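Local coordinates for protein myosin-2 (Saccharomyces cerevisiae, PDB 6IXO) that carries organelles and proteins along polarized actin cables, using the globular cargo-binding tail domain described here to grip receptor proteins on its cargo, at residues 54-59 / 390-395; 83-88 / 102-107; 90-93 / 99-102; 95-100 / 160-165; 109-114 / 149-154. All blocks are in the same frame, centred on the assembly; numbering follows the deposited sequence.

How the interactions relate
Interactions 2, 3 and 4 lie in the interior of the all-helical tail domain, whereas interactions 1 and 5 are only partly buried. Helix 97-124 takes part in interactions 2 to 5, meeting helix 71-90, the loop that follows it, and helix 134-180 twice, near 160-165 and near 149-154. Interaction 1 instead sets a late, extended segment against helix 53-67 and touches interaction 5 through the Arg56–Glu110 salt bridge. Chemistry follows place: interaction 2 is wholly apolar across its two segments, interaction 4 adds a buried indole hydrogen bond, interaction 3 pairs an inward leucine with an outward sulfate-bound lysine, and interaction 5 grades from ring packing to a water bridge.

Interaction 1: residues 54-59 / 390-395; sequences PARILI and DQVEAY
Val392 is the first residue of the extended segment 390-395 to meet helix 53-67, and it does so against the end of Arg56. Its CG1 lies 3.7 Å from Arg56 NH2, while CG2 sits 3.8 Å above the guanidinium plane, offset toward the rim of the group. The valine therefore lies over one face of the guanidinium; Arg56 NE is in a salt bridge with Glu110. The arginine chain leaves the helix at CG, bends at chi2 (-87°) and then runs on to bring the guanidinium against Val392. Glu393 points away from the helix, and Ala394 packs instead on helix 403-415. At Tyr395 the backbone does the touching: its carbonyl O lies 3.7 Å from Ile57 CG1, a van der Waals contact, and the CA atoms of Ile57 and Tyr395 are 7.1 Å apart. The phenol ring turns to Arg49 in a cation-pi contact. Ile57 also packs on Ile396 and Pro397. No hydrogen bond joins the two segments. Here a late loop, ahead of helix 403-415, is laid across an early helix of the globular myosin V tail domain.

Interaction 2: residues 83-88 / 102-107; sequences TTIQKV and VFWLAN
Trp104 fills the space between helices 71-90 and 97-124, with Ile85 and Val88, one helical turn apart, packed against opposite ends of its indole. At the six-membered ring, Ile85 CG1 comes to 3.8 Å from Trp104 CZ3, and the CG2 branch reaches 4.0 Å from Trp104 CE3. At the five-membered ring, Val88 CG1 approaches Trp104 NE1 to 3.5 Å, its side chain crossing the tryptophan at about a right angle. Both aliphatic groups come in obliquely to the ring. With CG beside the backbone N (chi1 -79°), Trp104 directs the indole across to helix 71-90. The backbones stay well apart, Ile85 CA and Trp104 CA being separated by 7.8 Å. Within its own helix the indole is backed by Phe103, whose CD2 stands 3.8 Å above one face of the Trp104 ring, offset toward the rim. Phe35 meets the indole edge-to-face, and Leu32 also touches it, so the tight part is buried. Lys87 and Thr83 of helix 71-90 take no part and are exposed, marking the solvent side. Were Trp104 replaced by an alanine, Ile85 and Val88 would probably lose the surface they pack on and a gap would open between the helices. With no hydrogen bond across the two segments, the attachment here rests on shape complementarity and the burial of apolar surface.

Interaction 3: residues 90-93 / 99-102; sequences TQLK and PSGV. With SO4 (sulfate ion), chain D.
Leu92 CG lies beside the backbone N (chi1 -63°) and its chain continues extended at chi2, which carries both methyl groups to helix 97-124. Its branches divide the work: CD2 packs on Ser100 CB at 3.7 Å, while CD1 rests against the backbone of Gly101, 3.7 Å from Gly101 N and 3.8 Å from Gly101 CA. Next in sequence, Lys93 takes the opposite course. Its CG stands between the backbone N and the carbonyl carbon (chi1 64°), and further bends at chi3 and chi4 fold the chain back until NZ donates to Gln91 O at 2.9 Å. The same ammonium group grips a sulfate ion, probably from the crystallisation liquor, with Lys93 NZ 2.8 Å from sulfate O3 and a weak second bond to O2. This fold-back probably holds the ammonium beside the anion, offsetting its charge at an exposed surface, although Lys93 also touches a crystal neighbour. Leucine inward and lysine outward thus mark the two sides of the turn. Around it, the carbonyls of Thr90 and Leu92 both accept from Lys165 NZ, tying the connection between helices 71-90 and 97-124 to helix 134-180, while Phe35 and Val37 pack on Ser100 and helix 202-218 touches Pro99.

Interaction 4: residues 95-100 / 160-165; sequences NDLIPS and NIWLKK
Trp162 NE1 donates a hydrogen bond to Leu97 O, 2.9 Å long with an N-H...O angle of 153°, the one hydrogen bond between segments 95-100 and 160-165. The acceptor lies near the indole plane, at the ring edge, whereas the donor stands 45° out of the carbonyl plane. The leucine side chain packs beside this bond: Leu97 CD1 is 3.7 Å from Trp162 CD1. The same methyl meets Lys165 one turn further on, 3.9 Å from Lys165 CB, while CD2 of the leucine lies equally close to that CB, so the fork of Leu97 straddles the base of the lysine. Further along the same flank of the indole, Ile98 O sits 3.8 Å from Trp162 CZ2, approaching obliquely, and the isoleucine side chain makes only a looser contact. With CG anti to the backbone N (chi1 -175°), the indole swings out from its own helix and NE1 faces Leu97 O. Further out, Val102, Leu105 and Met216 pack on Trp162, and Leu166 supports both Leu97 and Ile98. The Lys165 ammonium finds its partner in Thr90. A buried indole N-H is therefore satisfied by a main-chain oxygen within apolar surroundings, a directional bond that probably fixes the rotation of the tryptophan, while the lysine lends its aliphatic stem to the interior and its charge to the loop ahead of helix 97-124.

Interaction 5: residues 109-114 / 149-154; sequences RELYSF and DDFEAL
Helices 97-124 and 134-180 run nearly antiparallel where Tyr112 meets Phe151, their local axes 9.2 Å apart at a signed crossing angle of -158°. The CA atoms of these two residues are 5.5 Å apart, and their side chains slide past each other in opposite directions. Phe151 reaches over to Leu111, whose CB stands above the centre of the ring, 4.1 Å from the centroid and 12° off the normal, in a CH-pi contact. Leu111 CD1 adds an apolar contact, 3.8 Å from Phe151 CE1. Leu82 of helix 71-90 also packs on Phe151, so the ring lies inside the helical bundle of the cargo-binding tail, at a place where three of its helices meet. Tyr112 passes Phe151 to the partly exposed side of the contact. With CG anti to the backbone N (chi1 174°), its ring lies along the partner helix: CD1 of Tyr112 is 3.8 Å from Phe151 CB, which sits in plane at the ring edge, and CE1 of Tyr112 is 3.8 Å from Glu152 CB. Tyrosine and glutamate continue side by side, and a water joins their ends, 3.2 Å from Tyr112 OH and donating to Glu152 OE1 at 3.0 Å. A serine in place of Tyr112 would probably leave Phe151 CB and the stem of Glu152 without their ring neighbour and break the water bridge. Thr386 also packs on the tyrosine.

Interaction 1: residues 54-59 / 390-395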
# COMPACT_ATOMS: atom_id res chain seq x y z
N PRO A 54 -12.34 -2.50 15.53
CA PRO A 54 -13.54 -2.91 14.78
C PRO A 54 -13.55 -4.39 14.49
O PRO A 54 -14.59 -5.02 14.70
CB PRO A 54 -13.44 -2.10 13.47
CG PRO A 54 -12.61 -0.93 13.83
CD PRO A 54 -11.55 -1.50 14.72
N ALA A 55 -12.43 -4.93 14.03
CA ALA A 55 -12.40 -6.37 13.78
C ALA A 55 -12.74 -7.19 15.05
O ALA A 55 -13.49 -8.15 14.95
CB ALA A 55 -11.05 -6.81 13.27
N ARG A 56 -12.19 -6.80 16.21
CA ARG A 56 -12.41 -7.62 17.41
C ARG A 56 -13.87 -7.56 17.78
O ARG A 56 -14.46 -8.56 18.18
CB ARG A 56 -11.54 -7.13 18.60
CG ARG A 56 -10.04 -7.14 18.34
CD ARG A 56 -9.41 -8.47 18.67
NE ARG A 56 -7.98 -8.55 18.34
CZ ARG A 56 -6.99 -8.22 19.17
NH1 ARG A 56 -5.72 -8.34 18.77
NH2 ARG A 56 -7.25 -7.76 20.39
N ILE A 57 -14.48 -6.38 17.66
CA ILE A 57 -15.91 -6.29 17.95
C ILE A 57 -16.76 -7.18 17.00
O ILE A 57 -17.65 -7.91 17.45
CB ILE A 57 -16.38 -4.84 17.87
CG1 ILE A 57 -15.78 -4.10 19.06
CG2 ILE A 57 -17.90 -4.77 17.90
CD1 ILE A 57 -15.95 -2.57 19.02
N LEU A 58 -16.47 -7.11 15.71
CA LEU A 58 -17.14 -7.93 14.71
C LEU A 58 -16.99 -9.42 15.01
O LEU A 58 -17.94 -10.18 14.87
CB LEU A 58 -16.57 -7.65 13.31
CG LEU A 58 -16.84 -6.25 12.75
CD1 LEU A 58 -16.11 -6.04 11.40
CD2 LEU A 58 -18.32 -6.02 12.58
N ILE A 59 -15.79 -9.80 15.40
CA ILE A 59 -15.49 -11.20 15.75
C ILE A 59 -16.35 -11.67 16.92
O ILE A 59 -16.87 -12.80 16.92
CB ILE A 59 -13.97 -11.36 16.06
CG1 ILE A 59 -13.16 -11.29 14.75
CG2 ILE A 59 -13.68 -12.69 16.78
CD1 ILE A 59 -11.64 -11.00 14.96
N ASP A 390 -5.31 -15.96 19.54
CA ASP A 390 -5.48 -16.19 20.96
C ASP A 390 -6.71 -15.40 21.35
O ASP A 390 -6.86 -14.24 20.97
CB ASP A 390 -4.24 -15.77 21.76
N GLN A 391 -7.61 -16.05 22.09
CA GLN A 391 -8.89 -15.44 22.43
C GLN A 391 -8.66 -14.24 23.33
O GLN A 391 -8.15 -14.38 24.44
CB GLN A 391 -9.79 -16.46 23.10
CG GLN A 391 -10.18 -17.63 22.19
CD GLN A 391 -11.55 -17.43 21.54
OE1 GLN A 391 -12.58 -17.54 22.20
NE2 GLN A 391 -11.55 -17.14 20.25
N VAL A 392 -9.01 -13.05 22.85
CA VAL A 392 -8.80 -11.82 23.63
C VAL A 392 -10.09 -11.32 24.28
O VAL A 392 -11.16 -11.35 23.66
CB VAL A 392 -8.20 -10.69 22.75
CG1 VAL A 392 -7.90 -9.45 23.59
CG2 VAL A 392 -6.94 -11.15 22.05
N GLU A 393 -9.98 -10.87 25.53
CA GLU A 393 -11.07 -10.24 26.26
C GLU A 393 -11.95 -9.33 25.39
O GLU A 393 -11.46 -8.61 24.51
CB GLU A 393 -10.52 -9.43 27.44
CG GLU A 393 -11.62 -8.89 28.37
CD GLU A 393 -11.17 -7.68 29.19
OE1 GLU A 393 -11.29 -6.55 28.68
OE2 GLU A 393 -10.72 -7.87 30.35
N ALA A 394 -13.26 -9.39 25.65
CA ALA A 394 -14.25 -8.57 24.97
C ALA A 394 -14.05 -7.10 25.29
O ALA A 394 -14.24 -6.69 26.44
CB ALA A 394 -15.66 -9.02 25.36
N TYR A 395 -13.69 -6.30 24.28
CA TYR A 395 -13.42 -4.88 24.48
C TYR A 395 -14.03 -3.99 23.41
O TYR A 395 -13.97 -4.30 22.23
CB TYR A 395 -11.92 -4.62 24.52
CG TYR A 395 -11.51 -3.17 24.33
CD1 TYR A 395 -11.80 -2.21 25.30
CD2 TYR A 395 -10.80 -2.77 23.22
CE1 TYR A 395 -11.40 -0.87 25.14
CE2 TYR A 395 -10.40 -1.44 23.06
CZ TYR A 395 -10.70 -0.50 24.02
OH TYR A 395 -10.30 0.82 23.84

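Interaction 2: residues 83-88 / 102-107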
# COMPACT_ATOMS: atom_id res chain seq x y z
N THR A 83 -19.51 -5.19 2.30
CA THR A 83 -19.86 -4.08 1.43
C THR A 83 -19.38 -2.78 2.03
O THR A 83 -18.81 -1.93 1.33
CB THR A 83 -21.40 -3.98 1.22
OG1 THR A 83 -21.88 -5.19 0.62
CG2 THR A 83 -21.72 -2.80 0.28
N THR A 84 -19.63 -2.60 3.32
CA THR A 84 -19.36 -1.32 3.96
C THR A 84 -17.86 -1.07 4.04
O THR A 84 -17.39 0.04 3.75
CB THR A 84 -20.00 -1.25 5.38
OG1 THR A 84 -21.43 -1.35 5.25
CG2 THR A 84 -19.65 0.08 6.07
N ILE A 85 -17.10 -2.08 4.40
CA ILE A 85 -15.66 -1.85 4.52
C ILE A 85 -15.10 -1.48 3.15
O ILE A 85 -14.34 -0.53 3.02
CB ILE A 85 -14.90 -3.08 5.06
CG1 ILE A 85 -15.24 -3.26 6.57
CG2 ILE A 85 -13.40 -2.92 4.83
CD1 ILE A 85 -14.65 -4.56 7.22
N GLN A 86 -15.48 -2.23 2.13
CA GLN A 86 -14.92 -1.95 0.80
C GLN A 86 -15.32 -0.53 0.39
O GLN A 86 -14.50 0.24 -0.12
CB GLN A 86 -15.42 -2.96 -0.23
CG GLN A 86 -14.85 -2.65 -1.65
CD GLN A 86 -14.84 -3.84 -2.59
OE1 GLN A 86 -14.55 -4.99 -2.20
NE2 GLN A 86 -15.11 -3.58 -3.85
N LYS A 87 -16.58 -0.19 0.63
CA LYS A 87 -17.07 1.15 0.33
C LYS A 87 -16.28 2.21 1.09
O LYS A 87 -15.92 3.26 0.53
CB LYS A 87 -18.56 1.28 0.64
CG LYS A 87 -19.10 2.68 0.36
CD LYS A 87 -20.63 2.75 0.43
CE LYS A 87 -21.15 4.10 -0.06
NZ LYS A 87 -22.63 4.22 0.06
N VAL A 88 -16.01 1.96 2.36
CA VAL A 88 -15.23 2.92 3.13
C VAL A 88 -13.85 3.12 2.52
O VAL A 88 -13.36 4.24 2.42
CB VAL A 88 -15.10 2.48 4.62
CG1 VAL A 88 -14.06 3.33 5.33
CG2 VAL A 88 -16.48 2.65 5.33
N VAL A 102 -4.07 1.89 6.02
CA VAL A 102 -3.33 0.87 6.76
C VAL A 102 -4.22 0.29 7.88
O VAL A 102 -4.22 -0.92 8.15
CB VAL A 102 -2.03 1.47 7.36
CG1 VAL A 102 -1.30 0.44 8.21
CG2 VAL A 102 -1.08 2.00 6.17
N PHE A 103 -4.96 1.19 8.50
CA PHE A 103 -5.93 0.84 9.54
C PHE A 103 -6.85 -0.26 9.02
O PHE A 103 -7.05 -1.30 9.67
CB PHE A 103 -6.73 2.09 9.93
CG PHE A 103 -7.81 1.82 10.96
CD1 PHE A 103 -7.50 1.81 12.32
CD2 PHE A 103 -9.13 1.63 10.56
CE1 PHE A 103 -8.50 1.57 13.28
CE2 PHE A 103 -10.15 1.41 11.53
CZ PHE A 103 -9.81 1.39 12.88
N TRP A 104 -7.46 -0.02 7.85
CA TRP A 104 -8.41 -1.00 7.33
C TRP A 104 -7.71 -2.28 6.87
O TRP A 104 -8.27 -3.36 7.02
CB TRP A 104 -9.27 -0.39 6.20
CG TRP A 104 -10.34 0.43 6.81
CD1 TRP A 104 -10.47 1.77 6.79
CD2 TRP A 104 -11.39 -0.07 7.65
NE1 TRP A 104 -11.55 2.16 7.53
CE2 TRP A 104 -12.13 1.05 8.08
CE3 TRP A 104 -11.77 -1.34 8.07
CZ2 TRP A 104 -13.24 0.93 8.91
CZ3 TRP A 104 -12.87 -1.46 8.93
CH2 TRP A 104 -13.59 -0.34 9.32
N LEU A 105 -6.50 -2.17 6.32
CA LEU A 105 -5.74 -3.39 6.02
C LEU A 105 -5.53 -4.23 7.28
O LEU A 105 -5.64 -5.46 7.24
CB LEU A 105 -4.38 -3.02 5.38
CG LEU A 105 -4.47 -2.47 3.93
CD1 LEU A 105 -3.07 -1.96 3.45
CD2 LEU A 105 -5.01 -3.53 2.97
N ALA A 106 -5.18 -3.56 8.38
CA ALA A 106 -4.93 -4.29 9.64
C ALA A 106 -6.22 -5.02 10.07
O ALA A 106 -6.20 -6.20 10.49
CB ALA A 106 -4.50 -3.35 10.72
N ASN A 107 -7.34 -4.31 9.96
CA ASN A 107 -8.60 -4.85 10.47
C ASN A 107 -9.12 -6.00 9.62
O ASN A 107 -9.62 -7.02 10.14
CB ASN A 107 -9.65 -3.74 10.58
CG ASN A 107 -9.55 -3.05 11.91
OD1 ASN A 107 -10.09 -3.53 12.94
ND2 ASN A 107 -8.76 -1.97 11.95

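Interaction 3: residues 90-93 / 99-102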
# COMPACT_ATOMS: atom_id res chain seq x y z
N THR A 90 -13.00 2.74 -0.56
CA THR A 90 -13.20 3.38 -1.87
C THR A 90 -13.30 4.91 -1.76
O THR A 90 -12.94 5.66 -2.68
CB THR A 90 -14.46 2.74 -2.52
OG1 THR A 90 -14.15 1.37 -2.83
CG2 THR A 90 -14.86 3.44 -3.83
N GLN A 91 -13.75 5.37 -0.60
CA GLN A 91 -13.99 6.80 -0.36
C GLN A 91 -12.81 7.49 0.31
O GLN A 91 -12.85 8.69 0.53
CB GLN A 91 -15.26 6.95 0.50
CG GLN A 91 -16.52 6.54 -0.30
CD GLN A 91 -17.83 6.70 0.48
OE1 GLN A 91 -17.84 6.66 1.71
NE2 GLN A 91 -18.92 6.89 -0.24
N LEU A 92 -11.75 6.75 0.61
CA LEU A 92 -10.60 7.36 1.27
C LEU A 92 -9.92 8.39 0.34
O LEU A 92 -9.75 8.15 -0.86
CB LEU A 92 -9.57 6.32 1.67
CG LEU A 92 -10.07 5.30 2.71
CD1 LEU A 92 -8.89 4.43 3.05
CD2 LEU A 92 -10.60 6.05 3.94
N LYS A 93 -9.51 9.52 0.91
CA LYS A 93 -8.80 10.50 0.09
C LYS A 93 -8.00 11.45 0.97
O LYS A 93 -8.18 11.50 2.17
CB LYS A 93 -9.79 11.28 -0.75
CG LYS A 93 -10.71 12.09 0.13
CD LYS A 93 -11.72 12.87 -0.68
CE LYS A 93 -12.53 11.94 -1.58
NZ LYS A 93 -13.54 11.13 -0.84
N PRO A 99 -2.92 6.68 6.75
CA PRO A 99 -3.31 5.99 8.00
C PRO A 99 -4.64 5.24 7.87
O PRO A 99 -4.72 4.12 8.40
CB PRO A 99 -3.42 7.13 9.04
CG PRO A 99 -3.42 8.40 8.25
CD PRO A 99 -2.71 8.12 6.95
N SER A 100 -5.65 5.80 7.19
CA SER A 100 -6.93 5.07 7.15
C SER A 100 -6.79 3.80 6.36
O SER A 100 -7.39 2.79 6.69
CB SER A 100 -8.05 5.93 6.60
OG SER A 100 -8.29 7.02 7.48
N GLY A 101 -6.00 3.83 5.30
CA GLY A 101 -5.84 2.61 4.52
C GLY A 101 -5.11 1.52 5.29
O GLY A 101 -5.46 0.35 5.22
N VAL A 102 -4.07 1.89 6.02
CA VAL A 102 -3.33 0.87 6.76
C VAL A 102 -4.22 0.29 7.88
O VAL A 102 -4.22 -0.92 8.15
CB VAL A 102 -2.03 1.47 7.36
CG1 VAL A 102 -1.30 0.44 8.21
CG2 VAL A 102 -1.08 2.00 6.17
S SO4 D . -14.68 9.07 -3.66
O1 SO4 D . -15.16 9.40 -4.99
O2 SO4 D . -13.22 9.18 -3.62
O3 SO4 D . -15.27 10.00 -2.70
O4 SO4 D . -15.07 7.71 -3.35

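Interaction 4: residues 95-100 / 160-165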
# COMPACT_ATOMS: atom_id res chain seq x y z
N ASN A 95 -5.38 13.67 3.19
CA ASN A 95 -4.40 13.53 4.26
C ASN A 95 -4.58 12.26 5.04
O ASN A 95 -3.64 11.77 5.63
CB ASN A 95 -4.47 14.73 5.22
CG ASN A 95 -3.84 16.00 4.63
OD1 ASN A 95 -3.05 15.95 3.69
ND2 ASN A 95 -4.20 17.14 5.21
N ASP A 96 -5.80 11.75 5.05
CA ASP A 96 -6.13 10.55 5.79
C ASP A 96 -5.83 9.26 5.05
O ASP A 96 -5.92 8.17 5.63
CB ASP A 96 -7.62 10.56 6.15
CG ASP A 96 -7.92 11.51 7.26
OD1 ASP A 96 -7.01 11.74 8.08
OD2 ASP A 96 -9.06 12.02 7.31
N LEU A 97 -5.48 9.38 3.78
CA LEU A 97 -5.37 8.20 2.92
C LEU A 97 -4.44 7.12 3.45
O LEU A 97 -4.79 5.94 3.47
CB LEU A 97 -4.89 8.64 1.52
CG LEU A 97 -4.68 7.47 0.56
CD1 LEU A 97 -5.94 6.71 0.30
CD2 LEU A 97 -4.14 8.08 -0.75
N ILE A 98 -3.26 7.50 3.90
CA ILE A 98 -2.30 6.48 4.33
C ILE A 98 -2.73 5.86 5.69
O ILE A 98 -2.89 4.64 5.76
CB ILE A 98 -0.84 7.06 4.41
CG1 ILE A 98 -0.33 7.36 2.99
CG2 ILE A 98 0.08 6.07 5.14
CD1 ILE A 98 0.91 8.40 2.98
N PRO A 99 -2.92 6.68 6.75
CA PRO A 99 -3.31 5.99 8.00
C PRO A 99 -4.64 5.24 7.87
O PRO A 99 -4.72 4.12 8.40
CB PRO A 99 -3.42 7.13 9.04
CG PRO A 99 -3.42 8.40 8.25
CD PRO A 99 -2.71 8.12 6.95
N SER A 100 -5.65 5.80 7.19
CA SER A 100 -6.93 5.07 7.15
C SER A 100 -6.79 3.80 6.36
O SER A 100 -7.39 2.79 6.69
CB SER A 100 -8.05 5.93 6.60
OG SER A 100 -8.29 7.02 7.48
N ASN A 160 -5.73 -3.27 -3.35
CA ASN A 160 -5.59 -2.68 -4.70
C ASN A 160 -6.22 -1.32 -4.84
O ASN A 160 -5.72 -0.45 -5.54
CB ASN A 160 -6.15 -3.64 -5.72
CG ASN A 160 -5.12 -4.63 -6.15
OD1 ASN A 160 -4.25 -4.29 -6.94
ND2 ASN A 160 -5.15 -5.84 -5.59
N ILE A 161 -7.36 -1.14 -4.19
CA ILE A 161 -8.02 0.16 -4.22
C ILE A 161 -7.10 1.21 -3.58
O ILE A 161 -6.88 2.31 -4.11
CB ILE A 161 -9.35 0.11 -3.48
CG1 ILE A 161 -10.39 -0.66 -4.32
CG2 ILE A 161 -9.87 1.52 -3.15
CD1 ILE A 161 -11.67 -1.07 -3.50
N TRP A 162 -6.54 0.83 -2.44
CA TRP A 162 -5.67 1.73 -1.69
C TRP A 162 -4.38 2.03 -2.44
O TRP A 162 -3.96 3.18 -2.53
CB TRP A 162 -5.33 1.11 -0.36
CG TRP A 162 -4.52 2.00 0.58
CD1 TRP A 162 -4.87 3.25 1.07
CD2 TRP A 162 -3.25 1.69 1.15
NE1 TRP A 162 -3.89 3.70 1.93
CE2 TRP A 162 -2.90 2.75 2.00
CE3 TRP A 162 -2.38 0.60 1.02
CZ2 TRP A 162 -1.71 2.77 2.72
CZ3 TRP A 162 -1.20 0.61 1.76
CH2 TRP A 162 -0.87 1.67 2.60
N LEU A 163 -3.75 0.99 -2.96
CA LEU A 163 -2.45 1.14 -3.60
C LEU A 163 -2.60 2.05 -4.84
O LEU A 163 -1.74 2.90 -5.10
CB LEU A 163 -1.88 -0.23 -3.98
CG LEU A 163 -0.39 -0.27 -4.36
CD1 LEU A 163 0.47 0.53 -3.38
CD2 LEU A 163 0.15 -1.72 -4.45
N LYS A 164 -3.71 1.90 -5.57
CA LYS A 164 -3.94 2.77 -6.72
C LYS A 164 -4.09 4.23 -6.30
O LYS A 164 -3.56 5.14 -6.95
CB LYS A 164 -5.18 2.32 -7.50
CG LYS A 164 -5.57 3.34 -8.61
CD LYS A 164 -6.76 2.83 -9.49
CE LYS A 164 -6.44 1.47 -10.16
NZ LYS A 164 -5.27 1.52 -11.15
N LYS A 165 -4.79 4.47 -5.21
CA LYS A 165 -4.92 5.84 -4.71
C LYS A 165 -3.57 6.40 -4.29
O LYS A 165 -3.30 7.59 -4.53
CB LYS A 165 -5.90 5.90 -3.50
CG LYS A 165 -7.39 5.80 -3.92
CD LYS A 165 -8.25 5.46 -2.62
CE LYS A 165 -9.73 5.30 -3.02
NZ LYS A 165 -10.30 6.59 -3.45

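Interaction 5: residues 109-114 / 149-154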
# COMPACT_ATOMS: atom_id res chain seq x y z
N ARG A 109 -7.21 -7.88 7.80
CA ARG A 109 -6.31 -9.01 8.08
C ARG A 109 -6.73 -9.72 9.37
O ARG A 109 -6.62 -10.95 9.49
CB ARG A 109 -4.84 -8.55 8.20
CG ARG A 109 -3.88 -9.72 8.39
CD ARG A 109 -3.94 -10.66 7.18
NE ARG A 109 -2.88 -11.69 7.22
CZ ARG A 109 -2.75 -12.66 6.32
NH1 ARG A 109 -3.65 -12.77 5.31
NH2 ARG A 109 -1.76 -13.55 6.45
N GLU A 110 -7.17 -8.94 10.36
CA GLU A 110 -7.54 -9.58 11.63
C GLU A 110 -8.81 -10.44 11.43
O GLU A 110 -8.94 -11.53 11.98
CB GLU A 110 -7.79 -8.52 12.71
CG GLU A 110 -8.18 -9.08 14.09
CD GLU A 110 -6.95 -9.52 14.87
OE1 GLU A 110 -5.82 -9.40 14.33
OE2 GLU A 110 -7.12 -9.95 16.02
N LEU A 111 -9.73 -9.95 10.61
CA LEU A 111 -10.98 -10.66 10.32
C LEU A 111 -10.68 -11.94 9.55
O LEU A 111 -11.22 -13.01 9.83
CB LEU A 111 -11.91 -9.79 9.49
CG LEU A 111 -12.61 -8.66 10.25
CD1 LEU A 111 -13.30 -7.66 9.29
CD2 LEU A 111 -13.63 -9.27 11.27
N TYR A 112 -9.82 -11.83 8.55
CA TYR A 112 -9.53 -12.98 7.71
C TYR A 112 -8.85 -14.02 8.57
O TYR A 112 -9.18 -15.21 8.52
CB TYR A 112 -8.65 -12.56 6.50
CG TYR A 112 -8.19 -13.75 5.69
CD1 TYR A 112 -9.08 -14.42 4.84
CD2 TYR A 112 -6.89 -14.24 5.80
CE1 TYR A 112 -8.68 -15.56 4.12
CE2 TYR A 112 -6.47 -15.35 5.05
CZ TYR A 112 -7.37 -16.02 4.22
OH TYR A 112 -6.95 -17.11 3.48
N SER A 113 -7.95 -13.56 9.42
CA SER A 113 -7.22 -14.47 10.28
C SER A 113 -8.17 -15.18 11.24
O SER A 113 -8.00 -16.36 11.56
CB SER A 113 -6.12 -13.72 11.04
OG SER A 113 -5.22 -13.06 10.10
N PHE A 114 -9.17 -14.46 11.71
CA PHE A 114 -10.16 -15.10 12.57
C PHE A 114 -10.91 -16.20 11.83
O PHE A 114 -11.17 -17.26 12.37
CB PHE A 114 -11.17 -14.10 13.12
CG PHE A 114 -12.30 -14.80 13.84
CD1 PHE A 114 -12.05 -15.43 15.03
CD2 PHE A 114 -13.55 -14.93 13.25
CE1 PHE A 114 -13.07 -16.15 15.69
CE2 PHE A 114 -14.57 -15.66 13.91
CZ PHE A 114 -14.31 -16.26 15.12
N ASP A 149 -13.19 -17.19 1.70
CA ASP A 149 -13.00 -16.62 0.34
C ASP A 149 -13.42 -15.16 0.23
O ASP A 149 -12.72 -14.35 -0.41
CB ASP A 149 -13.77 -17.42 -0.71
CG ASP A 149 -13.16 -18.79 -0.97
OD1 ASP A 149 -11.99 -19.02 -0.60
OD2 ASP A 149 -13.87 -19.61 -1.59
N ASP A 150 -14.56 -14.81 0.82
CA ASP A 150 -15.03 -13.41 0.77
C ASP A 150 -14.05 -12.45 1.47
O ASP A 150 -13.78 -11.35 0.96
CB ASP A 150 -16.42 -13.28 1.41
CG ASP A 150 -17.54 -13.94 0.56
OD1 ASP A 150 -17.31 -14.22 -0.63
OD2 ASP A 150 -18.64 -14.18 1.10
N PHE A 151 -13.49 -12.83 2.61
CA PHE A 151 -12.50 -11.94 3.25
C PHE A 151 -11.16 -11.92 2.50
O PHE A 151 -10.49 -10.90 2.47
CB PHE A 151 -12.28 -12.34 4.73
CG PHE A 151 -13.32 -11.74 5.64
CD1 PHE A 151 -13.57 -10.39 5.60
CD2 PHE A 151 -14.06 -12.51 6.49
CE1 PHE A 151 -14.54 -9.81 6.39
CE2 PHE A 151 -15.03 -11.93 7.30
CZ PHE A 151 -15.27 -10.58 7.22
N GLU A 152 -10.78 -13.03 1.90
CA GLU A 152 -9.62 -13.03 1.04
C GLU A 152 -9.81 -12.04 -0.12
O GLU A 152 -8.92 -11.21 -0.41
CB GLU A 152 -9.39 -14.44 0.52
CG GLU A 152 -8.25 -14.58 -0.48
CD GLU A 152 -8.11 -16.03 -0.97
OE1 GLU A 152 -7.28 -16.78 -0.42
OE2 GLU A 152 -8.83 -16.42 -1.92
N ALA A 153 -10.98 -12.10 -0.75
CA ALA A 153 -11.31 -11.15 -1.82
C ALA A 153 -11.34 -9.72 -1.30
O ALA A 153 -10.79 -8.79 -1.95
CB ALA A 153 -12.67 -11.53 -2.49
N LEU A 154 -11.95 -9.51 -0.13
CA LEU A 154 -11.98 -8.15 0.45
C LEU A 154 -10.56 -7.58 0.65
O LEU A 154 -10.27 -6.43 0.30
CB LEU A 154 -12.72 -8.13 1.80
CG LEU A 154 -12.82 -6.77 2.51
CD1 LEU A 154 -13.57 -5.73 1.64
CD2 LEU A 154 -13.57 -6.93 3.86
O HOH W 1 -5.12 -15.67 1.33